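Local coordinates for amine Dehydrogenase (Pseudomonas putida, PDB 1JMX), which carries two covalently bound c-type hemes and probably passes on electrons taken from amine substrates, at residues A[416-421]-A[479-484]; A[431-436]-A[449-454]. One frame throughout, in Å; residues are numbered along the deposited sequence.

Contact 1. Residues A[416-421]-A[479-484]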
ATOM      1  N   TRP A 416     -29.695   7.700   1.295  1.00 19.74           N
ATOM      2  CA  TRP A 416     -28.447   7.311   0.668  1.00 17.18           C
ATOM      3  C   TRP A 416     -28.599   6.142  -0.265  1.00 18.12           C
ATOM      4  O   TRP A 416     -29.338   5.199   0.017  1.00 19.18           O
ATOM      5  CB  TRP A 416     -27.409   6.958   1.729  1.00 13.72           C
ATOM      6  CG  TRP A 416     -27.017   8.113   2.557  1.00 12.03           C
ATOM      7  CD1 TRP A 416     -27.580   8.509   3.734  1.00 10.87           C
ATOM      8  CD2 TRP A 416     -25.972   9.042   2.278  1.00 11.06           C
ATOM      9  NE1 TRP A 416     -26.944   9.627   4.209  1.00 11.05           N
ATOM     10  CE2 TRP A 416     -25.954   9.978   3.333  1.00 11.56           C
ATOM     11  CE3 TRP A 416     -25.050   9.178   1.238  1.00 11.41           C
ATOM     12  CZ2 TRP A 416     -25.047  11.035   3.377  1.00 11.66           C
ATOM     13  CZ3 TRP A 416     -24.151  10.229   1.281  1.00 10.70           C
ATOM     14  CH2 TRP A 416     -24.157  11.144   2.346  1.00 11.13           C
ATOM     15  N   LYS A 417     -27.902   6.232  -1.391  1.00 18.08           N
ATOM     16  CA  LYS A 417     -27.885   5.166  -2.369  1.00 19.22           C
ATOM     17  C   LYS A 417     -26.540   5.125  -3.078  1.00 18.81           C
ATOM     18  O   LYS A 417     -25.719   6.033  -2.960  1.00 18.54           O
ATOM     19  CB  LYS A 417     -29.034   5.269  -3.376  1.00 19.03           C
ATOM     20  CG  LYS A 417     -29.014   6.473  -4.280  1.00 22.14           C
ATOM     21  CD  LYS A 417     -30.143   6.355  -5.300  1.00 26.24           C
ATOM     22  CE  LYS A 417     -30.577   7.715  -5.836  1.00 27.16           C
ATOM     23  NZ  LYS A 417     -29.438   8.431  -6.465  1.00 31.27           N
ATOM     24  N   VAL A 418     -26.336   4.045  -3.816  1.00 19.69           N
ATOM     25  CA  VAL A 418     -25.112   3.803  -4.552  1.00 20.24           C
ATOM     26  C   VAL A 418     -25.437   3.555  -6.032  1.00 19.95           C
ATOM     27  O   VAL A 418     -26.440   2.915  -6.363  1.00 19.54           O
ATOM     28  CB  VAL A 418     -24.376   2.588  -3.907  1.00 19.65           C
ATOM     29  CG1 VAL A 418     -23.723   1.702  -4.959  1.00 22.67           C
ATOM     30  CG2 VAL A 418     -23.359   3.087  -2.892  1.00 18.71           C
ATOM     31  N   GLU A 419     -24.609   4.106  -6.916  1.00 20.17           N
ATOM     32  CA  GLU A 419     -24.786   3.929  -8.352  1.00 20.50           C
ATOM     33  C   GLU A 419     -23.432   3.674  -8.979  1.00 20.30           C
ATOM     34  O   GLU A 419     -22.421   4.122  -8.456  1.00 18.56           O
ATOM     35  CB  GLU A 419     -25.371   5.192  -8.975  1.00 23.70           C
ATOM     36  CG  GLU A 419     -26.593   5.704  -8.262  1.00 29.80           C
ATOM     37  CD  GLU A 419     -27.364   6.694  -9.089  1.00 34.05           C
ATOM     38  OE1 GLU A 419     -26.762   7.702  -9.554  1.00 36.88           O
ATOM     39  OE2 GLU A 419     -28.580   6.454  -9.277  1.00 36.94           O
ATOM     40  N   PRO A 420     -23.392   2.938 -10.104  1.00 19.71           N
ATOM     41  CA  PRO A 420     -22.132   2.644 -10.791  1.00 18.83           C
ATOM     42  C   PRO A 420     -21.440   3.956 -11.122  1.00 18.98           C
ATOM     43  O   PRO A 420     -22.090   4.903 -11.574  1.00 20.70           O
ATOM     44  CB  PRO A 420     -22.600   1.958 -12.067  1.00 19.49           C
ATOM     45  CG  PRO A 420     -23.839   1.255 -11.626  1.00 19.37           C
ATOM     46  CD  PRO A 420     -24.522   2.296 -10.793  1.00 18.63           C
ATOM     47  N   PHE A 421     -20.140   4.036 -10.857  1.00 18.65           N
ATOM     48  CA  PHE A 421     -19.399   5.255 -11.141  1.00 18.10           C
ATOM     49  C   PHE A 421     -19.139   5.416 -12.641  1.00 18.10           C
ATOM     50  O   PHE A 421     -19.119   6.533 -13.161  1.00 18.54           O
ATOM     51  CB  PHE A 421     -18.076   5.266 -10.379  1.00 17.31           C
ATOM     52  CG  PHE A 421     -17.328   6.564 -10.489  1.00 17.95           C
ATOM     53  CD1 PHE A 421     -17.690   7.660  -9.704  1.00 18.26           C
ATOM     54  CD2 PHE A 421     -16.261   6.693 -11.370  1.00 18.53           C
ATOM     55  CE1 PHE A 421     -16.997   8.868  -9.792  1.00 18.44           C
ATOM     56  CE2 PHE A 421     -15.559   7.901 -11.469  1.00 18.70           C
ATOM     57  CZ  PHE A 421     -15.929   8.989 -10.677  1.00 18.58           C
ATOM     58  N   GLY A 479     -20.863  11.752  -4.193  1.00 19.80           N
ATOM     59  CA  GLY A 479     -19.545  11.420  -3.688  1.00 16.86           C
ATOM     60  C   GLY A 479     -18.975  10.265  -4.491  1.00 15.79           C
ATOM     61  O   GLY A 479     -19.668   9.671  -5.315  1.00 14.29           O
ATOM     62  N   HIS A 480     -17.702   9.962  -4.259  1.00 14.98           N
ATOM     63  CA  HIS A 480     -17.026   8.880  -4.960  1.00 13.52           C
ATOM     64  C   HIS A 480     -16.386   7.933  -3.964  1.00 13.00           C
ATOM     65  O   HIS A 480     -15.570   8.339  -3.139  1.00 12.76           O
ATOM     66  CB  HIS A 480     -15.954   9.440  -5.899  1.00 12.27           C
ATOM     67  CG  HIS A 480     -15.313   8.409  -6.779  1.00 11.36           C
ATOM     68  ND1 HIS A 480     -14.176   8.663  -7.514  1.00 10.77           N
ATOM     69  CD2 HIS A 480     -15.661   7.132  -7.059  1.00 10.20           C
ATOM     70  CE1 HIS A 480     -13.853   7.591  -8.211  1.00 10.56           C
ATOM     71  NE2 HIS A 480     -14.739   6.649  -7.952  1.00 11.29           N
ATOM     72  N   MET A 481     -16.759   6.663  -4.060  1.00 13.65           N
ATOM     73  CA  MET A 481     -16.217   5.641  -3.186  1.00 13.30           C
ATOM     74  C   MET A 481     -15.720   4.440  -3.979  1.00 13.40           C
ATOM     75  O   MET A 481     -16.354   4.001  -4.935  1.00 13.83           O
ATOM     76  CB  MET A 481     -17.275   5.180  -2.177  1.00 13.66           C
ATOM     77  CG  MET A 481     -16.815   4.030  -1.290  1.00 15.16           C
ATOM     78  SD  MET A 481     -18.093   3.326  -0.251  1.00 15.94           S
ATOM     79  CE  MET A 481     -19.254   2.760  -1.477  1.00 13.49           C
ATOM     80  N   ILE A 482     -14.554   3.936  -3.594  1.00 14.00           N
ATOM     81  CA  ILE A 482     -13.979   2.753  -4.222  1.00 13.14           C
ATOM     82  C   ILE A 482     -13.870   1.681  -3.138  1.00 12.90           C
ATOM     83  O   ILE A 482     -13.355   1.938  -2.050  1.00 12.29           O
ATOM     84  CB  ILE A 482     -12.578   3.034  -4.831  1.00 12.62           C
ATOM     85  CG1 ILE A 482     -12.708   3.879  -6.095  1.00 12.14           C
ATOM     86  CG2 ILE A 482     -11.868   1.734  -5.151  1.00 11.77           C
ATOM     87  CD1 ILE A 482     -11.396   4.334  -6.642  1.00 13.60           C
ATOM     88  N   VAL A 483     -14.450   0.517  -3.407  1.00 12.36           N
ATOM     89  CA  VAL A 483     -14.394  -0.601  -2.479  1.00 11.91           C
ATOM     90  C   VAL A 483     -13.298  -1.501  -3.014  1.00 12.35           C
ATOM     91  O   VAL A 483     -13.399  -1.996  -4.135  1.00 11.89           O
ATOM     92  CB  VAL A 483     -15.712  -1.398  -2.457  1.00 10.79           C
ATOM     93  CG1 VAL A 483     -15.641  -2.497  -1.417  1.00 12.45           C
ATOM     94  CG2 VAL A 483     -16.887  -0.478  -2.177  1.00 11.42           C
ATOM     95  N   THR A 484     -12.212  -1.634  -2.257  1.00 14.41           N
ATOM     96  CA  THR A 484     -11.100  -2.488  -2.670  1.00 15.90           C
ATOM     97  C   THR A 484     -10.691  -3.613  -1.753  1.00 14.26           C
ATOM     98  O   THR A 484     -11.394  -3.961  -0.806  1.00 12.57           O
ATOM     99  CB  THR A 484      -9.815  -1.716  -2.995  1.00 18.13           C
ATOM    100  OG1 THR A 484      -9.689  -0.548  -2.165  1.00 20.91           O
ATOM    101  CG2 THR A 484      -9.786  -1.411  -4.429  1.00 20.16           C
TER

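Contact 2. Residues A[431-436]-A[449-454]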
ATOM      1  N   VAL A 431     -22.569  -2.597  -8.164  1.00 20.02           N
ATOM      2  CA  VAL A 431     -23.585  -2.221  -7.183  1.00 18.85           C
ATOM      3  C   VAL A 431     -24.243  -3.435  -6.529  1.00 18.27           C
ATOM      4  O   VAL A 431     -24.780  -3.341  -5.430  1.00 20.24           O
ATOM      5  CB  VAL A 431     -24.648  -1.309  -7.838  1.00 19.50           C
ATOM      6  CG1 VAL A 431     -25.919  -1.242  -7.001  1.00 20.21           C
ATOM      7  CG2 VAL A 431     -24.085   0.069  -8.010  1.00 17.98           C
ATOM      8  N   LYS A 432     -24.159  -4.582  -7.186  1.00 18.73           N
ATOM      9  CA  LYS A 432     -24.756  -5.807  -6.673  1.00 18.85           C
ATOM     10  C   LYS A 432     -23.828  -6.617  -5.772  1.00 17.60           C
ATOM     11  O   LYS A 432     -24.278  -7.287  -4.838  1.00 17.15           O
ATOM     12  CB  LYS A 432     -25.211  -6.671  -7.847  1.00 21.91           C
ATOM     13  CG  LYS A 432     -25.800  -8.014  -7.464  1.00 25.94           C
ATOM     14  CD  LYS A 432     -26.318  -8.714  -8.704  1.00 30.71           C
ATOM     15  CE  LYS A 432     -26.772 -10.131  -8.399  1.00 33.40           C
ATOM     16  NZ  LYS A 432     -27.219 -10.818  -9.656  1.00 35.84           N
ATOM     17  N   PHE A 433     -22.531  -6.545  -6.049  1.00 16.75           N
ATOM     18  CA  PHE A 433     -21.552  -7.307  -5.291  1.00 15.02           C
ATOM     19  C   PHE A 433     -20.706  -6.524  -4.293  1.00 13.75           C
ATOM     20  O   PHE A 433     -20.308  -7.070  -3.272  1.00 14.41           O
ATOM     21  CB  PHE A 433     -20.630  -8.049  -6.259  1.00 15.52           C
ATOM     22  CG  PHE A 433     -21.340  -9.022  -7.164  1.00 15.01           C
ATOM     23  CD1 PHE A 433     -21.484  -8.749  -8.520  1.00 16.94           C
ATOM     24  CD2 PHE A 433     -21.825 -10.223  -6.673  1.00 15.35           C
ATOM     25  CE1 PHE A 433     -22.102  -9.667  -9.379  1.00 16.84           C
ATOM     26  CE2 PHE A 433     -22.444 -11.149  -7.518  1.00 15.31           C
ATOM     27  CZ  PHE A 433     -22.581 -10.871  -8.875  1.00 14.85           C
ATOM     28  N   ALA A 434     -20.465  -5.247  -4.570  1.00 13.72           N
ATOM     29  CA  ALA A 434     -19.617  -4.408  -3.721  1.00 14.51           C
ATOM     30  C   ALA A 434     -20.009  -4.312  -2.253  1.00 15.91           C
ATOM     31  O   ALA A 434     -19.150  -4.138  -1.387  1.00 16.29           O
ATOM     32  CB  ALA A 434     -19.469  -3.015  -4.323  1.00 14.82           C
ATOM     33  N   GLY A 435     -21.300  -4.417  -1.975  1.00 17.01           N
ATOM     34  CA  GLY A 435     -21.758  -4.342  -0.602  1.00 17.08           C
ATOM     35  C   GLY A 435     -23.136  -3.724  -0.519  1.00 18.40           C
ATOM     36  O   GLY A 435     -23.849  -3.658  -1.529  1.00 19.33           O
ATOM     37  N   LYS A 436     -23.496  -3.226   0.663  1.00 17.74           N
ATOM     38  CA  LYS A 436     -24.805  -2.624   0.852  1.00 18.84           C
ATOM     39  C   LYS A 436     -24.780  -1.273   1.545  1.00 17.73           C
ATOM     40  O   LYS A 436     -24.150  -1.101   2.589  1.00 16.08           O
ATOM     41  CB  LYS A 436     -25.745  -3.585   1.594  1.00 21.55           C
ATOM     42  CG  LYS A 436     -25.267  -4.004   2.979  1.00 27.71           C
ATOM     43  CD  LYS A 436     -26.155  -5.102   3.592  1.00 31.93           C
ATOM     44  CE  LYS A 436     -25.700  -5.493   5.002  1.00 32.52           C
ATOM     45  NZ  LYS A 436     -24.293  -6.006   5.010  1.00 32.37           N
ATOM     46  N   GLY A 449     -12.105 -12.457  -0.342  1.00 14.50           N
ATOM     47  CA  GLY A 449     -11.894 -13.652  -1.135  1.00 13.92           C
ATOM     48  C   GLY A 449     -12.439 -13.558  -2.545  1.00 15.35           C
ATOM     49  O   GLY A 449     -13.114 -12.590  -2.894  1.00 17.24           O
ATOM     50  N   PRO A 450     -12.097 -14.521  -3.413  1.00 16.10           N
ATOM     51  CA  PRO A 450     -12.601 -14.490  -4.790  1.00 15.57           C
ATOM     52  C   PRO A 450     -14.088 -14.827  -4.726  1.00 16.34           C
ATOM     53  O   PRO A 450     -14.518 -15.588  -3.858  1.00 15.83           O
ATOM     54  CB  PRO A 450     -11.824 -15.620  -5.472  1.00 14.64           C
ATOM     55  CG  PRO A 450     -10.608 -15.829  -4.595  1.00 15.93           C
ATOM     56  CD  PRO A 450     -11.164 -15.644  -3.211  1.00 15.02           C
ATOM     57  N   ASN A 451     -14.878 -14.249  -5.621  1.00 16.73           N
ATOM     58  CA  ASN A 451     -16.308 -14.524  -5.623  1.00 17.80           C
ATOM     59  C   ASN A 451     -16.712 -15.247  -6.902  1.00 18.47           C
ATOM     60  O   ASN A 451     -16.819 -14.632  -7.959  1.00 18.76           O
ATOM     61  CB  ASN A 451     -17.104 -13.226  -5.467  1.00 17.37           C
ATOM     62  CG  ASN A 451     -18.593 -13.463  -5.275  1.00 16.77           C
ATOM     63  OD1 ASN A 451     -19.363 -12.512  -5.148  1.00 19.01           O
ATOM     64  ND2 ASN A 451     -19.005 -14.724  -5.240  1.00 16.69           N
ATOM     65  N   PRO A 452     -16.965 -16.567  -6.810  1.00 19.83           N
ATOM     66  CA  PRO A 452     -17.364 -17.422  -7.932  1.00 21.18           C
ATOM     67  C   PRO A 452     -18.509 -16.862  -8.796  1.00 22.76           C
ATOM     68  O   PRO A 452     -18.547 -17.099 -10.009  1.00 23.18           O
ATOM     69  CB  PRO A 452     -17.770 -18.721  -7.229  1.00 20.97           C
ATOM     70  CG  PRO A 452     -16.846 -18.772  -6.088  1.00 20.16           C
ATOM     71  CD  PRO A 452     -16.876 -17.359  -5.569  1.00 19.57           C
ATOM     72  N   GLU A 453     -19.426 -16.119  -8.168  1.00 23.02           N
ATOM     73  CA  GLU A 453     -20.572 -15.515  -8.860  1.00 23.08           C
ATOM     74  C   GLU A 453     -20.201 -14.356  -9.777  1.00 21.02           C
ATOM     75  O   GLU A 453     -20.992 -13.952 -10.629  1.00 19.47           O
ATOM     76  CB  GLU A 453     -21.608 -15.019  -7.845  1.00 26.92           C
ATOM     77  CG  GLU A 453     -22.349 -16.126  -7.113  1.00 33.06           C
ATOM     78  CD  GLU A 453     -23.160 -17.004  -8.060  1.00 38.44           C
ATOM     79  OE1 GLU A 453     -24.172 -16.498  -8.618  1.00 41.41           O
ATOM     80  OE2 GLU A 453     -22.776 -18.189  -8.255  1.00 40.93           O
ATOM     81  N   ARG A 454     -19.000 -13.817  -9.596  1.00 19.24           N
ATOM     82  CA  ARG A 454     -18.553 -12.698 -10.406  1.00 17.11           C
ATOM     83  C   ARG A 454     -17.728 -13.112 -11.622  1.00 16.50           C
ATOM     84  O   ARG A 454     -17.290 -14.255 -11.722  1.00 15.78           O
ATOM     85  CB  ARG A 454     -17.744 -11.726  -9.549  1.00 16.33           C
ATOM     86  CG  ARG A 454     -18.487 -11.163  -8.362  1.00 13.84           C
ATOM     87  CD  ARG A 454     -17.892  -9.831  -7.929  1.00 12.38           C
ATOM     88  NE  ARG A 454     -18.182  -8.787  -8.904  1.00 10.97           N
ATOM     89  CZ  ARG A 454     -17.886  -7.500  -8.751  1.00 10.65           C
ATOM     90  NH1 ARG A 454     -17.275  -7.071  -7.660  1.00 10.42           N
ATOM     91  NH2 ARG A 454     -18.255  -6.629  -9.675  1.00 13.00           N
TER

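Contact 1. Residues A[416-421]-A[479-484]
His480 lays its imidazole flat on the phenyl ring of Phe421, a face-to-face stack whose centroids are 3.6 Å apart and whose planes differ by only 4°. Followed outward from the backbone, His480 first brings CB to the rim of the phenyl group, 4.1 Å from Phe421 CE1. Its CG comes closer to that same carbon, at 3.5 Å. There the ring divides: ND1 passes over the far end of the phenyl group, 3.6 Å from Phe421 CZ, while CD2 lies over the nearer side, 3.4 Å from Phe421 CD1. At the tip, CE1 of His480 is 3.5 Å from Phe421 CZ, and NE2 rides above the centre of the phenyl ring. In His480, CG anti to the backbone N (chi1 -173°) carries the imidazole out toward Phe421; the side chains cross at about a right angle while their ring planes stay almost parallel. A flat ring at Phe421, just beyond the strand end, can lie against the imidazole at stacking distance, and imidazole adds a ring nitrogen, NE2, whose hydrogen bond to Asn463 OD1 should hold the ring's rotation. Phe374 meets His480 edge to face. A smaller apolar touch joins Val418 CG2 to Met481 CE at 4.4 Å; the flexible methionine turns its methyl back toward the valine through chi3 of 61°, and both side chains also rest on Phe443. This touch lies between strands 406-420 and 476-484, and the stack joins the residue just past the former to the latter. Strand 462-470 runs antiparallel to both and separates them, bonding through its backbone to Lys417 and Glu419 on one side and Gly479 on the other, while strand 367-378 lies parallel to 476-484 along its other edge.

Contact 2. Residues A[431-436]-A[449-454]
Within 449-454, Asn451 is the first to meet Phe433, its amide plane standing nearly perpendicular (87°) to the phenyl ring. It also opens a type I beta turn, closed by a hydrogen bond of 2.8 Å from Arg454 N to Asn451 O. Pro452, with its ring-restrained phi, suits the second position. Glu453 then brings its CB to 4.0 Å from Phe433 CE2. Arg454 makes the main contact: its CG stands over the ring centre in a CH-pi interaction, 3.7 Å from the Phe433 centroid. Beyond it the chain bends at chi3 (71°), laying NE 3.3 Å from Phe433 CD1 and one guanidinium face on Phe433 CB, offset toward the rim and tilted 23° from the ring. Phenylalanine suits its place because its broad apolar face accepts this stem, while Lys432 CD lies over the opposite face. Arginine adds a charged end that forms a salt bridge with Asp430 and hydrogen bonds to the carbonyls of Asp428 and Ala461. Were Phe433 replaced by an alanine, the Arg454 stem would probably lose its aromatic face and a gap would open beside the turn. In domain IV, whose sequence family belongs to the E-set clan, the pairing joins a short helix to a type I turn between strands 442-445 and 462-470.

Both contacts fall in the region assigned to domain IV of the alpha subunit family, with centres about 14 Å apart, and the segments of contact 2 both come between the two segments of contact 1 in sequence. After strand 406-420 the chain passes through helices 423-427 and 430-433, strands 435-437 and 442-445 and the loop with the turn, then returns along 462-470 to reach 476-484. The two contacts meet directly where Val431 CG2 packs against Val418 CG1 at 3.5 Å and against Pro420. Helix 430-433 of contact 2 thus rests, through Val431, on the end of a sheet strand used by contact 1, away from the heme sites.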